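Local coordinates for ZINC phosphodiesterase ELAC protein 1 (Homo sapiens, PDB 3ZWF), which cleaves extra 3' nucleotides from tRNA precursors as a zinc-dependent endonuclease and removes 2',3'-cyclic phosphates from tRNAs during their repair, at the interface of chains A and B. Coordinates in Å, arbitrary orientation; residue numbers count along the deposited sequence, not the author numbering. Chains: chain A/B, ZINC phosphodiesterase ELAC protein 1.

Contact 1: the interface of chains A and B. Residues chain A 40, 44, 75, 78; chain B 11-13, 37.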
loop_
_atom_site.group_PDB
_atom_site.type_symbol
_atom_site.label_atom_id
_atom_site.label_comp_id
_atom_site.label_asym_id
_atom_site.label_seq_id
_atom_site.Cartn_x
_atom_site.Cartn_y
_atom_site.Cartn_z
ATOM N N GLN A 40 -2.311 -7.831 0.946
ATOM C CA GLN A 40 -2.475 -8.778 -0.173
ATOM C C GLN A 40 -1.363 -9.837 -0.212
ATOM O O GLN A 40 -1.599 -11.002 -0.553
ATOM C CB GLN A 40 -2.606 -8.051 -1.520
ATOM C CG GLN A 40 -1.385 -7.212 -1.905
ATOM C CD GLN A 40 -1.449 -6.761 -3.338
ATOM O OE1 GLN A 40 -1.486 -7.602 -4.257
ATOM N NE2 GLN A 40 -1.421 -5.423 -3.554
ATOM N N MET A 44 -1.382 -13.965 0.365
ATOM C CA MET A 44 -0.736 -14.951 -0.485
ATOM C C MET A 44 0.080 -15.963 0.304
ATOM O O MET A 44 0.040 -17.139 -0.004
ATOM C CB MET A 44 0.118 -14.257 -1.565
ATOM C CG MET A 44 -0.714 -13.434 -2.470
ATOM S SD MET A 44 0.440 -12.511 -3.528
ATOM C CE MET A 44 1.039 -13.795 -4.613
ATOM N N THR A 75 -5.801 -6.811 -7.111
ATOM C CA THR A 75 -5.252 -8.158 -7.214
ATOM C C THR A 75 -6.385 -9.204 -7.202
ATOM O O THR A 75 -6.369 -10.148 -7.993
ATOM C CB THR A 75 -4.120 -8.353 -6.156
ATOM O OG1 THR A 75 -3.072 -7.406 -6.444
ATOM C CG2 THR A 75 -3.563 -9.755 -6.187
ATOM N N LEU A 78 -7.676 -8.985 -10.776
ATOM C CA LEU A 78 -6.690 -9.588 -11.708
ATOM C C LEU A 78 -6.731 -11.103 -11.684
ATOM O O LEU A 78 -6.528 -11.759 -12.707
ATOM C CB LEU A 78 -5.247 -9.157 -11.373
ATOM C CG LEU A 78 -4.789 -7.795 -11.902
ATOM C CD1 LEU A 78 -3.434 -7.396 -11.295
ATOM C CD2 LEU A 78 -4.725 -7.813 -13.441
ATOM N N ALA B 11 2.866 -6.320 -12.085
ATOM C CA ALA B 11 1.406 -6.163 -11.792
ATOM C C ALA B 11 0.962 -6.134 -10.337
ATOM O O ALA B 11 -0.033 -5.439 -9.994
ATOM C CB ALA B 11 0.580 -7.184 -12.606
ATOM N N TYR B 12 1.663 -6.876 -9.480
ATOM C CA TYR B 12 1.384 -6.903 -8.036
ATOM C C TYR B 12 2.575 -7.487 -7.280
ATOM O O TYR B 12 3.379 -8.200 -7.868
ATOM C CB TYR B 12 0.122 -7.727 -7.724
ATOM C CG TYR B 12 0.155 -9.137 -8.245
ATOM C CD1 TYR B 12 -0.312 -9.434 -9.513
ATOM C CD2 TYR B 12 0.634 -10.173 -7.463
ATOM C CE1 TYR B 12 -0.290 -10.737 -9.993
ATOM C CE2 TYR B 12 0.656 -11.486 -7.926
ATOM C CZ TYR B 12 0.192 -11.754 -9.202
ATOM O OH TYR B 12 0.210 -13.037 -9.674
ATOM N N PRO B 13 2.676 -7.206 -5.972
ATOM C CA PRO B 13 3.686 -7.788 -5.157
ATOM C C PRO B 13 3.348 -9.209 -4.783
ATOM O O PRO B 13 2.193 -9.540 -4.568
ATOM C CB PRO B 13 3.711 -6.904 -3.922
ATOM C CG PRO B 13 2.351 -6.361 -3.850
ATOM C CD PRO B 13 1.855 -6.231 -5.237
ATOM N N GLU B 37 3.210 -1.273 -3.828
ATOM C CA GLU B 37 2.860 -1.716 -2.502
ATOM C C GLU B 37 3.929 -2.641 -1.917
ATOM O O GLU B 37 4.442 -3.521 -2.608
ATOM C CB GLU B 37 1.509 -2.404 -2.580
ATOM C CG GLU B 37 1.171 -2.960 -1.204
ATOM C CD GLU B 37 -0.322 -3.207 -0.969
ATOM O OE1 GLU B 37 -1.154 -3.110 -1.878
ATOM O OE2 GLU B 37 -0.636 -3.615 0.176
HETATM O O HOH W 1 -2.821 -4.988 0.470
#
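A homodimer interface of mixed polar and apolar character joins helices of one RNase Z subunit, through A:Gln40, A:Thr75 and A:Leu78, to a loop of the other, led by B:Tyr12; a two-fold twin repeats it. The amide nitrogen NE2 of A:Gln40 donates to the carboxylate oxygen OE1 of B:Glu37 at 2.9 Å. The acceptor lies in the amide plane, but NE2 reaches OE1 from well above the carboxylate plane, the planes standing 80° apart. CG of A:Gln40 stands between its backbone N and carbonyl carbon (chi1 62°), bringing the amide to B:Glu37. This amide's flip state is probably set from its other end, where the hydroxyl OG1 of A:Thr75 donates to OE1 of A:Gln40 at 2.7 Å. A face of the amide packs on the B:Pro13 ring, CD of A:Gln40 lying 3.8 Å from CD of B:Pro13. B:Tyr12 sets CB 3.5 Å from OG1 of A:Thr75, whose CG2 lies over the rim of one ring face. CD1 of A:Leu78 lies 4.1 Å from CD1 of B:Tyr12, and CE of A:Met44 is equally far from CE2 of that ring. In the fold, chain A contributes helices 39-45 and 69-79, chain B loops holding residues 11-13 and B:Glu37.

Contact 2: the interface of chains A and B. Residues chain A 36-40, 68, 72; chain B 37-38.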
loop_
_atom_site.group_PDB
_atom_site.type_symbol
_atom_site.label_atom_id
_atom_site.label_comp_id
_atom_site.label_asym_id
_atom_site.label_seq_id
_atom_site.Cartn_x
_atom_site.Cartn_y
_atom_site.Cartn_z
ATOM N N GLY A 36 -4.169 -2.867 6.098
ATOM C CA GLY A 36 -2.877 -2.154 5.969
ATOM C C GLY A 36 -2.067 -2.562 4.758
ATOM O O GLY A 36 -2.300 -3.612 4.130
ATOM N N GLU A 37 -1.079 -1.728 4.449
ATOM C CA GLU A 37 -0.195 -2.004 3.353
ATOM C C GLU A 37 0.450 -3.376 3.531
ATOM O O GLU A 37 0.860 -3.744 4.635
ATOM C CB GLU A 37 0.866 -0.910 3.299
ATOM C CG GLU A 37 1.884 -1.228 2.236
ATOM C CD GLU A 37 2.722 -0.061 1.776
ATOM O OE1 GLU A 37 2.577 1.082 2.243
ATOM O OE2 GLU A 37 3.553 -0.329 0.927
ATOM N N GLY A 38 0.486 -4.152 2.457
ATOM C CA GLY A 38 1.029 -5.506 2.477
ATOM C C GLY A 38 0.069 -6.631 2.780
ATOM O O GLY A 38 0.443 -7.809 2.750
ATOM N N THR A 39 -1.161 -6.279 3.096
ATOM C CA THR A 39 -2.170 -7.289 3.330
ATOM C C THR A 39 -2.330 -8.295 2.198
ATOM O O THR A 39 -2.366 -9.489 2.435
ATOM C CB THR A 39 -3.516 -6.660 3.700
ATOM O OG1 THR A 39 -3.349 -5.912 4.909
ATOM C CG2 THR A 39 -4.580 -7.749 3.897
ATOM N N GLN A 40 -2.311 -7.831 0.946
ATOM C CA GLN A 40 -2.475 -8.778 -0.173
ATOM C C GLN A 40 -1.363 -9.837 -0.212
ATOM O O GLN A 40 -1.599 -11.002 -0.553
ATOM C CB GLN A 40 -2.606 -8.051 -1.520
ATOM C CG GLN A 40 -1.385 -7.212 -1.905
ATOM C CD GLN A 40 -1.449 -6.761 -3.338
ATOM O OE1 GLN A 40 -1.486 -7.602 -4.257
ATOM N NE2 GLN A 40 -1.421 -5.423 -3.554
ATOM N N GLY A 68 -3.530 -0.661 2.208
ATOM C CA GLY A 68 -3.497 -1.895 1.416
ATOM C C GLY A 68 -4.731 -2.212 0.582
ATOM O O GLY A 68 -4.741 -3.168 -0.208
ATOM N N LEU A 72 -5.245 -4.612 -2.788
ATOM C CA LEU A 72 -6.021 -5.825 -2.563
ATOM C C LEU A 72 -7.147 -5.985 -3.596
ATOM O O LEU A 72 -7.323 -7.060 -4.157
ATOM C CB LEU A 72 -6.556 -5.875 -1.156
ATOM C CG LEU A 72 -7.398 -7.107 -0.812
ATOM C CD1 LEU A 72 -6.604 -8.418 -0.931
ATOM C CD2 LEU A 72 -7.994 -6.945 0.591
ATOM N N GLU B 37 3.210 -1.273 -3.828
ATOM C CA GLU B 37 2.860 -1.716 -2.502
ATOM C C GLU B 37 3.929 -2.641 -1.917
ATOM O O GLU B 37 4.442 -3.521 -2.608
ATOM C CB GLU B 37 1.509 -2.404 -2.580
ATOM C CG GLU B 37 1.171 -2.960 -1.204
ATOM C CD GLU B 37 -0.322 -3.207 -0.969
ATOM O OE1 GLU B 37 -1.154 -3.110 -1.878
ATOM O OE2 GLU B 37 -0.636 -3.615 0.176
ATOM N N GLY B 38 4.323 -2.408 -0.658
ATOM C CA GLY B 38 5.347 -3.164 -0.001
ATOM C C GLY B 38 6.752 -2.623 -0.086
ATOM O O GLY B 38 7.644 -3.209 0.490
HETATM O O HOH W 2 -2.821 -4.988 0.470
#
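B:Glu37 and A:Glu37 exchange carboxylates across the two-fold axis of this RNase Z homodimer, whose subunits have the metallo-beta-lactamase fold. The direct hydrogen bonds are reciprocal: the backbone N of A:Gly38 donates to OE2 of B:Glu37 at 2.6 Å, and the backbone N of B:Gly38 to OE2 of A:Glu37 at 2.7 Å. Both are nearly straight, 164° at the hydrogen, and both use the anti lone pair of OE2, turned away from the other oxygen. The extended B:Glu37 chain, with CG opposite the backbone N (chi1 176°), carries the carboxylate over to the partner's loop; OE1 is meanwhile held by the A:Gln40 amide.

Water adds a second layer. One molecule lies 2.6 Å from OE2 of B:Glu37, 2.9 Å from the backbone N of A:Gln40 and 2.7 Å from the carbonyl O of A:Gly68, tying the carboxylate to two backbone segments.

Apolar contact comes from the stems of the acids, which slide past each other in opposite directions, CG of A:Glu37 lying 3.9 Å from CG of B:Glu37. Their carboxylate planes are 85° apart. If both acids are ionised, their charges stay apart, OE2 of A:Glu37 lying 5.4 Å from OE2 of B:Glu37, and the peptide N-H groups may temper repulsion.

Within chain A, OG1 of A:Thr39 donates to the carbonyl O of A:Gly36 at 2.6 Å, which would brace the turn presenting A:Gly38 just before helix 39-45.

Contact 3: the interface of chains A and B. Residues chain A 61, 66-67, 96, 100; chain B 104, 107-108.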
loop_
_atom_site.group_PDB
_atom_site.type_symbol
_atom_site.label_atom_id
_atom_site.label_comp_id
_atom_site.label_asym_id
_atom_site.label_seq_id
_atom_site.Cartn_x
_atom_site.Cartn_y
_atom_site.Cartn_z
ATOM N N LEU A 61 -9.562 5.418 9.551
ATOM C CA LEU A 61 -8.778 5.872 8.399
ATOM C C LEU A 61 -7.363 6.333 8.769
ATOM O O LEU A 61 -6.955 7.451 8.400
ATOM C CB LEU A 61 -9.566 6.976 7.666
ATOM C CG LEU A 61 -10.900 6.516 7.071
ATOM C CD1 LEU A 61 -11.642 7.634 6.321
ATOM C CD2 LEU A 61 -10.658 5.313 6.137
ATOM N N PHE A 66 -5.762 0.800 6.134
ATOM C CA PHE A 66 -6.459 0.842 4.853
ATOM C C PHE A 66 -5.630 1.095 3.601
ATOM O O PHE A 66 -6.137 0.905 2.511
ATOM C CB PHE A 66 -7.648 1.816 4.848
ATOM C CG PHE A 66 -7.306 3.244 4.670
ATOM C CD1 PHE A 66 -6.863 3.998 5.723
ATOM C CD2 PHE A 66 -7.472 3.883 3.424
ATOM C CE1 PHE A 66 -6.529 5.352 5.556
ATOM C CE2 PHE A 66 -7.174 5.238 3.275
ATOM C CZ PHE A 66 -6.713 5.966 4.363
ATOM N N PHE A 67 -4.368 1.467 3.751
ATOM C CA PHE A 67 -3.555 1.766 2.566
ATOM C C PHE A 67 -3.367 0.540 1.671
ATOM O O PHE A 67 -3.014 0.706 0.490
ATOM C CB PHE A 67 -2.175 2.345 2.920
ATOM C CG PHE A 67 -2.155 3.792 3.293
ATOM C CD1 PHE A 67 -3.252 4.627 3.163
ATOM C CD2 PHE A 67 -1.002 4.311 3.840
ATOM C CE1 PHE A 67 -3.161 5.956 3.545
ATOM C CE2 PHE A 67 -0.922 5.652 4.221
ATOM C CZ PHE A 67 -2.002 6.451 4.087
ATOM N N GLY A 96 -15.495 8.871 4.050
ATOM C CA GLY A 96 -14.269 9.220 3.333
ATOM C C GLY A 96 -13.720 8.043 2.565
ATOM O O GLY A 96 -12.985 8.209 1.551
ATOM N N PHE A 100 -12.220 7.620 -1.539
ATOM C CA PHE A 100 -10.845 7.191 -1.603
ATOM C C PHE A 100 -10.693 6.041 -2.583
ATOM O O PHE A 100 -9.820 6.054 -3.466
ATOM C CB PHE A 100 -10.288 6.771 -0.239
ATOM C CG PHE A 100 -8.930 6.170 -0.321
ATOM C CD1 PHE A 100 -7.837 6.960 -0.581
ATOM C CD2 PHE A 100 -8.740 4.802 -0.153
ATOM C CE1 PHE A 100 -6.558 6.390 -0.687
ATOM C CE2 PHE A 100 -7.462 4.238 -0.213
ATOM C CZ PHE A 100 -6.386 5.034 -0.472
ATOM N N THR B 104 -4.677 11.792 0.075
ATOM C CA THR B 104 -4.464 10.588 0.883
ATOM C C THR B 104 -3.903 10.955 2.246
ATOM O O THR B 104 -4.320 10.412 3.268
ATOM C CB THR B 104 -3.635 9.559 0.130
ATOM O OG1 THR B 104 -4.330 9.272 -1.092
ATOM C CG2 THR B 104 -3.450 8.286 0.965
ATOM N N LEU B 107 -6.791 12.559 4.156
ATOM C CA LEU B 107 -7.813 11.527 4.573
ATOM C C LEU B 107 -7.366 10.725 5.763
ATOM O O LEU B 107 -8.180 10.366 6.666
ATOM C CB LEU B 107 -8.112 10.580 3.416
ATOM C CG LEU B 107 -9.177 9.533 3.600
ATOM C CD1 LEU B 107 -10.522 10.224 3.816
ATOM C CD2 LEU B 107 -9.198 8.566 2.418
ATOM N N SER B 108 -6.067 10.431 5.810
ATOM C CA SER B 108 -5.491 9.637 6.889
ATOM C C SER B 108 -4.995 10.485 8.069
ATOM O O SER B 108 -4.395 9.956 9.000
ATOM C CB SER B 108 -4.369 8.762 6.357
ATOM O OG SER B 108 -3.324 9.548 5.813
#
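B:Leu107 ends helix 97-107 with helical torsions (phi -60°, psi -37°), and the chain leaves the helix at B:Ser108, directing this end against A:Leu61 and three phenylalanines of the other subunit. The leucine is the principal insertion. Its CG stands opposite the backbone N (chi1 -176°), and the branches then part: CD2 packs against A:Phe100, 3.4 Å from CB, and touches A:Phe66, 4.0 Å from CE2, while CD1 meets CD1 of A:Leu61 at 3.8 Å and borders A:Gly96.

One helical turn earlier, B:Thr104 sends its methyl CG2 to within 3.5 Å of CE1 of A:Phe67. Its hydroxyl OG1 lies at the edge of the A:Phe100 ring, in plane, 3.7 Å from CE1. B:Ser108 places CB 4.0 Å from CZ of A:Phe67, and its OG donates to the carbonyl O of B:Thr104 at 2.9 Å, tying it back to the helix.

A:Phe67 CD1 lies over the rim of one face of A:Phe66 and A:Leu61 CD2 over the centre of the other, while A:Phe100 CD2 sits at its edge, in plane. The site joins the C-terminal end of helix 97-107 of chain B to helix 97-107 and the loops carrying A:Leu61, A:Phe66 and A:Phe67 of chain A.

Contact 1 and contact 2 have C-alpha centres about 8 Å apart and share A:Gln40 and B:Glu37, so the A:Gln40–B:Glu37 bond joins the two into one continuous stretch of the interface. Contact 3 lies about 13 Å from contact 2 and 19 Å from contact 1 and shares no residue with either. A:Phe67 in contact 3 is nevertheless followed directly by A:Gly68 in contact 2, linking the apolar patch to the polar one. Centres of contacts 2 and 3 lie about 9 and 8 Å from A:Asp64, a zinc ligand and the probable proton acceptor, against 17 Å for contact 1; dimerisation may therefore support the catalytic region.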